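PDB 7LVO: bifunctional purine biosynthetic protein ADE5,7 from Cryptococcus neoformans var. grubii serotype A, which catalyses the second and fifth steps of de novo purine synthesis, the N-terminal half studied here being the ATP-dependent glycinamide ribonucleotide (GAR) synthetase. Local coordinates for residues M276-P281 with A378-L383; E408-G413 with A430-A435. All coordinates share one frame; numbering follows the deposited sequence.

Contact 1 of 2, residues M276-P281 with A378-L383; sequences MGAYAP and AVSVVL
Val-382 and Met-276 close one end of an antiparallel strand pair, 277-280 beside 378-383, whose segment axes come within 4.7 Å. Followed outward, the Val-382 side chain starts with CB over the Met-276 carbonyl, 3.3 Å from its O. CG2 stays against the same peptide group. CG1, anti to the backbone N (chi1 171°), reaches the end of the methionine instead, 4.1 Å from Met-276 CE and also beside SD. The methionine chain bends at both chi2 and chi3, and the two side chains cross at about a right angle. Met-276 O is gripped twice: Val-382 N donates to it at 3.0 Å from well above the carbonyl plane, and a water that also donates to Val-382 O bridges the two residues. Further along, Ala-278 N donates to Ser-380 O and makes a weaker, bent bond to Ser-380 OG at 3.2 Å (131° at the hydrogen). The same OG is hydrogen-bonded to Pro-339 O. Ser-380 N returns a straighter bond to Ala-278 O, and two more bonds join Ala-280 and Ala-378. On the face carrying Tyr-279 and Val-379, Tyr-279 CB packs 4.0 Å from Val-379 CG2, while the phenol leads away to a hydrogen bond with Gln-259. Ala-278, Ala-280, Ala-378 and Ser-380 turn to the other face, against helix 340-344; Val-379 meets helix 438-449. The pair thus joins the ATP-grasp and C-terminal sequence regions as inner strands of one sheet. In this buried setting the polar backbone atoms facing each other across the pair are met by ladder bonds and a shared water, those pointing outward pair with strands 259-263 and 427-435, and the serine hydroxyl ties the ladder to the chain just before helix 340-344.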
loop_
_atom_site.group_PDB
_atom_site.type_symbol
_atom_site.label_atom_id
_atom_site.label_comp_id
_atom_site.label_asym_id
_atom_site.label_seq_id
_atom_site.Cartn_x
_atom_site.Cartn_y
_atom_site.Cartn_z
ATOM N N MET A 276 2.216 -2.175 11.295
ATOM C CA MET A 276 1.709 -1.746 12.592
ATOM C C MET A 276 1.877 -0.252 12.834
ATOM O O MET A 276 1.471 0.241 13.885
ATOM C CB MET A 276 2.403 -2.523 13.716
ATOM C CG MET A 276 2.031 -4.003 13.783
ATOM S SD MET A 276 0.270 -4.270 14.054
ATOM C CE MET A 276 0.018 -3.436 15.623
ATOM N N GLY A 277 2.457 0.478 11.890
ATOM C CA GLY A 277 2.621 1.908 12.050
ATOM C C GLY A 277 3.651 2.489 11.105
ATOM O O GLY A 277 4.571 1.789 10.680
ATOM N N ALA A 278 3.509 3.769 10.769
ATOM C CA ALA A 278 4.418 4.412 9.831
ATOM C C ALA A 278 4.585 5.879 10.202
ATOM O O ALA A 278 3.810 6.445 10.979
ATOM C CB ALA A 278 3.911 4.281 8.387
ATOM N N TYR A 279 5.619 6.489 9.640
ATOM C CA TYR A 279 5.912 7.893 9.882
ATOM C C TYR A 279 6.600 8.460 8.648
ATOM O O TYR A 279 7.213 7.729 7.862
ATOM C CB TYR A 279 6.784 8.088 11.131
ATOM C CG TYR A 279 8.057 7.270 11.132
ATOM C CD1 TYR A 279 8.057 5.953 11.560
ATOM C CD2 TYR A 279 9.257 7.817 10.696
ATOM C CE1 TYR A 279 9.214 5.198 11.563
ATOM C CE2 TYR A 279 10.423 7.068 10.690
ATOM C CZ TYR A 279 10.392 5.760 11.128
ATOM O OH TYR A 279 11.542 5.002 11.126
ATOM N N ALA A 280 6.487 9.781 8.487
ATOM C CA ALA A 280 7.066 10.469 7.339
ATOM C C ALA A 280 7.136 11.949 7.653
ATOM O O ALA A 280 6.298 12.453 8.409
ATOM C CB ALA A 280 6.227 10.229 6.069
ATOM N N PRO A 281 8.125 12.677 7.103
ATOM C CA PRO A 281 9.230 12.149 6.290
ATOM C C PRO A 281 10.218 11.341 7.129
ATOM O O PRO A 281 10.547 11.743 8.227
ATOM C CB PRO A 281 9.906 13.412 5.728
ATOM C CG PRO A 281 8.920 14.510 5.917
ATOM C CD PRO A 281 8.122 14.149 7.138
ATOM N N ALA A 378 4.380 13.220 10.250
ATOM C CA ALA A 378 3.107 12.541 10.459
ATOM C C ALA A 378 3.384 11.108 10.887
ATOM O O ALA A 378 4.359 10.488 10.446
ATOM C CB ALA A 378 2.242 12.559 9.184
ATOM N N VAL A 379 2.508 10.581 11.742
ATOM C CA VAL A 379 2.671 9.251 12.310
ATOM C C VAL A 379 1.320 8.550 12.330
ATOM O O VAL A 379 0.280 9.176 12.531
ATOM C CB VAL A 379 3.257 9.304 13.739
ATOM C CG1 VAL A 379 3.443 7.897 14.289
ATOM C CG2 VAL A 379 4.566 10.079 13.759
ATOM N N SER A 380 1.347 7.233 12.125
ATOM C CA SER A 380 0.164 6.390 12.226
ATOM C C SER A 380 0.500 5.197 13.103
ATOM O O SER A 380 1.515 4.532 12.878
ATOM C CB SER A 380 -0.315 5.917 10.849
ATOM O OG SER A 380 0.670 5.138 10.190
ATOM N N VAL A 381 -0.347 4.924 14.092
ATOM C CA VAL A 381 -0.131 3.831 15.039
ATOM C C VAL A 381 -1.347 2.916 14.985
ATOM O O VAL A 381 -2.477 3.358 15.226
ATOM C CB VAL A 381 0.099 4.347 16.464
ATOM C CG1 VAL A 381 0.250 3.166 17.424
ATOM C CG2 VAL A 381 1.333 5.240 16.520
ATOM N N VAL A 382 -1.113 1.643 14.684
ATOM C CA VAL A 382 -2.178 0.683 14.432
ATOM C C VAL A 382 -2.584 0.011 15.737
ATOM O O VAL A 382 -1.737 -0.382 16.548
ATOM C CB VAL A 382 -1.735 -0.362 13.387
ATOM C CG1 VAL A 382 -2.766 -1.483 13.284
ATOM C CG2 VAL A 382 -1.521 0.292 12.026
ATOM N N LEU A 383 -3.892 -0.116 15.936
ATOM C CA LEU A 383 -4.466 -0.943 16.987
ATOM C C LEU A 383 -5.013 -2.214 16.348
ATOM O O LEU A 383 -5.846 -2.146 15.437
ATOM C CB LEU A 383 -5.565 -0.193 17.731
ATOM C CG LEU A 383 -5.168 0.436 19.067
ATOM C CD1 LEU A 383 -4.028 1.420 18.904
ATOM C CD2 LEU A 383 -6.373 1.121 19.704
HETATM O O HOH W 1 1.058 -0.404 16.627
#

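Contact 2 of 2, residues E408-G413 with A430-A435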
loop_
_atom_site.group_PDB
_atom_site.type_symbol
_atom_site.label_atom_id
_atom_site.label_comp_id
_atom_site.label_asym_id
_atom_site.label_seq_id
_atom_site.Cartn_x
_atom_site.Cartn_y
_atom_site.Cartn_z
ATOM N N GLU A 408 -6.406 12.147 14.097
ATOM C CA GLU A 408 -7.357 11.576 13.151
ATOM C C GLU A 408 -7.335 10.062 13.302
ATOM O O GLU A 408 -6.262 9.446 13.271
ATOM C CB GLU A 408 -7.023 11.970 11.709
ATOM C CG GLU A 408 -7.172 13.462 11.427
ATOM C CD GLU A 408 -8.601 13.944 11.600
ATOM O OE1 GLU A 408 -9.523 13.106 11.556
ATOM O OE2 GLU A 408 -8.799 15.166 11.786
ATOM N N VAL A 409 -8.514 9.467 13.459
ATOM C CA VAL A 409 -8.664 8.029 13.628
ATOM C C VAL A 409 -9.211 7.471 12.323
ATOM O O VAL A 409 -10.350 7.766 11.934
ATOM C CB VAL A 409 -9.578 7.682 14.808
ATOM C CG1 VAL A 409 -9.705 6.165 14.954
ATOM C CG2 VAL A 409 -9.070 8.322 16.084
ATOM N N PHE A 410 -8.422 6.639 11.656
ATOM C CA PHE A 410 -8.828 5.973 10.421
ATOM C C PHE A 410 -9.080 4.505 10.729
ATOM O O PHE A 410 -8.193 3.814 11.243
ATOM C CB PHE A 410 -7.761 6.134 9.330
ATOM C CG PHE A 410 -7.476 7.567 8.978
ATOM C CD1 PHE A 410 -8.487 8.392 8.503
ATOM C CD2 PHE A 410 -6.196 8.097 9.121
ATOM C CE1 PHE A 410 -8.229 9.713 8.174
ATOM C CE2 PHE A 410 -5.932 9.411 8.790
ATOM C CZ PHE A 410 -6.947 10.222 8.315
ATOM N N HIS A 411 -10.285 4.035 10.409
ATOM C CA HIS A 411 -10.674 2.664 10.713
ATOM C C HIS A 411 -10.199 1.705 9.622
ATOM O O HIS A 411 -10.218 2.029 8.431
ATOM C CB HIS A 411 -12.196 2.558 10.859
ATOM C CG HIS A 411 -12.768 3.367 11.980
ATOM N ND1 HIS A 411 -13.913 2.992 12.650
ATOM C CD2 HIS A 411 -12.359 4.526 12.551
ATOM C CE1 HIS A 411 -14.184 3.887 13.585
ATOM N NE2 HIS A 411 -13.256 4.826 13.546
ATOM N N ALA A 412 -9.787 0.515 10.035
ATOM C CA ALA A 412 -9.469 -0.566 9.106
ATOM C C ALA A 412 -10.494 -1.694 9.331
ATOM O O ALA A 412 -11.565 -1.659 8.751
ATOM C CB ALA A 412 -8.029 -1.031 9.284
ATOM N N GLY A 413 -10.175 -2.627 10.230
ATOM C CA GLY A 413 -11.105 -3.717 10.493
ATOM C C GLY A 413 -12.173 -3.382 11.516
ATOM O O GLY A 413 -12.111 -3.841 12.660
ATOM N N ALA A 430 -6.187 2.952 13.046
ATOM C CA ALA A 430 -4.908 3.635 13.181
ATOM C C ALA A 430 -5.155 5.017 13.765
ATOM O O ALA A 430 -6.013 5.757 13.274
ATOM C CB ALA A 430 -4.194 3.740 11.830
ATOM N N VAL A 431 -4.418 5.353 14.815
ATOM C CA VAL A 431 -4.470 6.673 15.437
ATOM C C VAL A 431 -3.313 7.482 14.868
ATOM O O VAL A 431 -2.150 7.095 15.017
ATOM C CB VAL A 431 -4.391 6.581 16.967
ATOM C CG1 VAL A 431 -4.579 7.961 17.590
ATOM C CG2 VAL A 431 -5.436 5.613 17.493
ATOM N N CYS A 432 -3.626 8.589 14.207
ATOM C CA CYS A 432 -2.654 9.317 13.403
ATOM C C CYS A 432 -2.645 10.786 13.789
ATOM O O CYS A 432 -3.636 11.322 14.290
ATOM C CB CYS A 432 -2.975 9.172 11.913
ATOM S SG CYS A 432 -3.386 7.478 11.401
ATOM N N ALA A 433 -1.506 11.435 13.543
ATOM C CA ALA A 433 -1.348 12.842 13.874
ATOM C C ALA A 433 -0.145 13.408 13.129
ATOM O O ALA A 433 0.782 12.681 12.754
ATOM C CB ALA A 433 -1.185 13.046 15.385
ATOM N N SER A 434 -0.173 14.723 12.924
ATOM C CA SER A 434 0.952 15.463 12.375
ATOM C C SER A 434 1.323 16.587 13.332
ATOM O O SER A 434 0.510 17.032 14.148
ATOM C CB SER A 434 0.631 16.035 10.990
ATOM O OG SER A 434 -0.404 16.998 11.061
ATOM N N ALA A 435 2.565 17.045 13.234
ATOM C CA ALA A 435 3.074 18.077 14.129
ATOM C C ALA A 435 4.407 18.573 13.582
ATOM O O ALA A 435 5.016 17.909 12.735
ATOM C CB ALA A 435 3.245 17.543 15.562
#
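The outer edge, within this chain, of the five-stranded antiparallel sheet to which the ATP-grasp and C-terminal sequence regions both contribute is formed by strand 407-411, which pairs here with strand 427-435. Across 408-411 and 430-435 the segment axes approach to 4.9 Å and run at 145° to one another, a marked twist. Glu-408 and Cys-432 form one hydrogen-bonded pair: Glu-408 N donates to Cys-432 O at 2.9 Å, and Cys-432 N donates back to Glu-408 O. Phe-410 and Ala-430 form the next, with Ala-430 N reaching Phe-410 O at 2.8 Å and Phe-410 N answering to Ala-430 O. Between them Val-409 and Val-431 make a non-hydrogen-bonded pair, where Val-409 CA lies 3.5 Å from Ala-430 O in a CA-H...O contact. The side-chain meeting is on the face of Phe-410 and Cys-432. The thiol sulfur comes to the edge of the phenyl ring, near its plane, with SG 3.7 Å from Phe-410 CD2 and CE2 slightly farther. Measured to the ring centre, SG is at 4.9 Å and 74° off the ring normal, a sulfur-aromatic contact at the edge rather than over the face. Both SG and the phenyl CG stand anti to their own carbonyl carbons, which brings sulfur and ring edge together diagonally across the pair. Beyond the strands, the phenyl ring makes edge-to-face contacts with His-50 and Phe-54 of helix 47-56, while Leu-346 and Gln-342 touch both Phe-410 and Cys-432. On the face of Val-409 and Val-431, both valines rest on Ile-452 of strand 452-453, and Val-431 also meets Ile-449 of helix 438-449. The strand pair is therefore packed between helices 47-56 and 340-344 on one face and helix 438-449 on the other.

In the fold
Contacts 1 and 2 belong to one antiparallel sheet, ordered 259-263, 277-280, 377-384, 427-435, 407-411, and their centres lie about 8 Å apart. Strands 377-384 and 427-435, one from each contact, are direct neighbours: Val-381 O is 2.8 Å from Val-431 N and Val-379 N 2.9 Å from Ala-433 O, both probable hydrogen bonds. Cys-432 SG also packs against Ser-380 CB at 3.5 Å. Contact 1 is the one near the predicted ATP-binding region: the side chain of Ala-278 is about 7 Å from that of Ser-242, which is predicted to bind ATP. Contact 2 lies away from the annotated sites and carries the sheet out to helix 47-56.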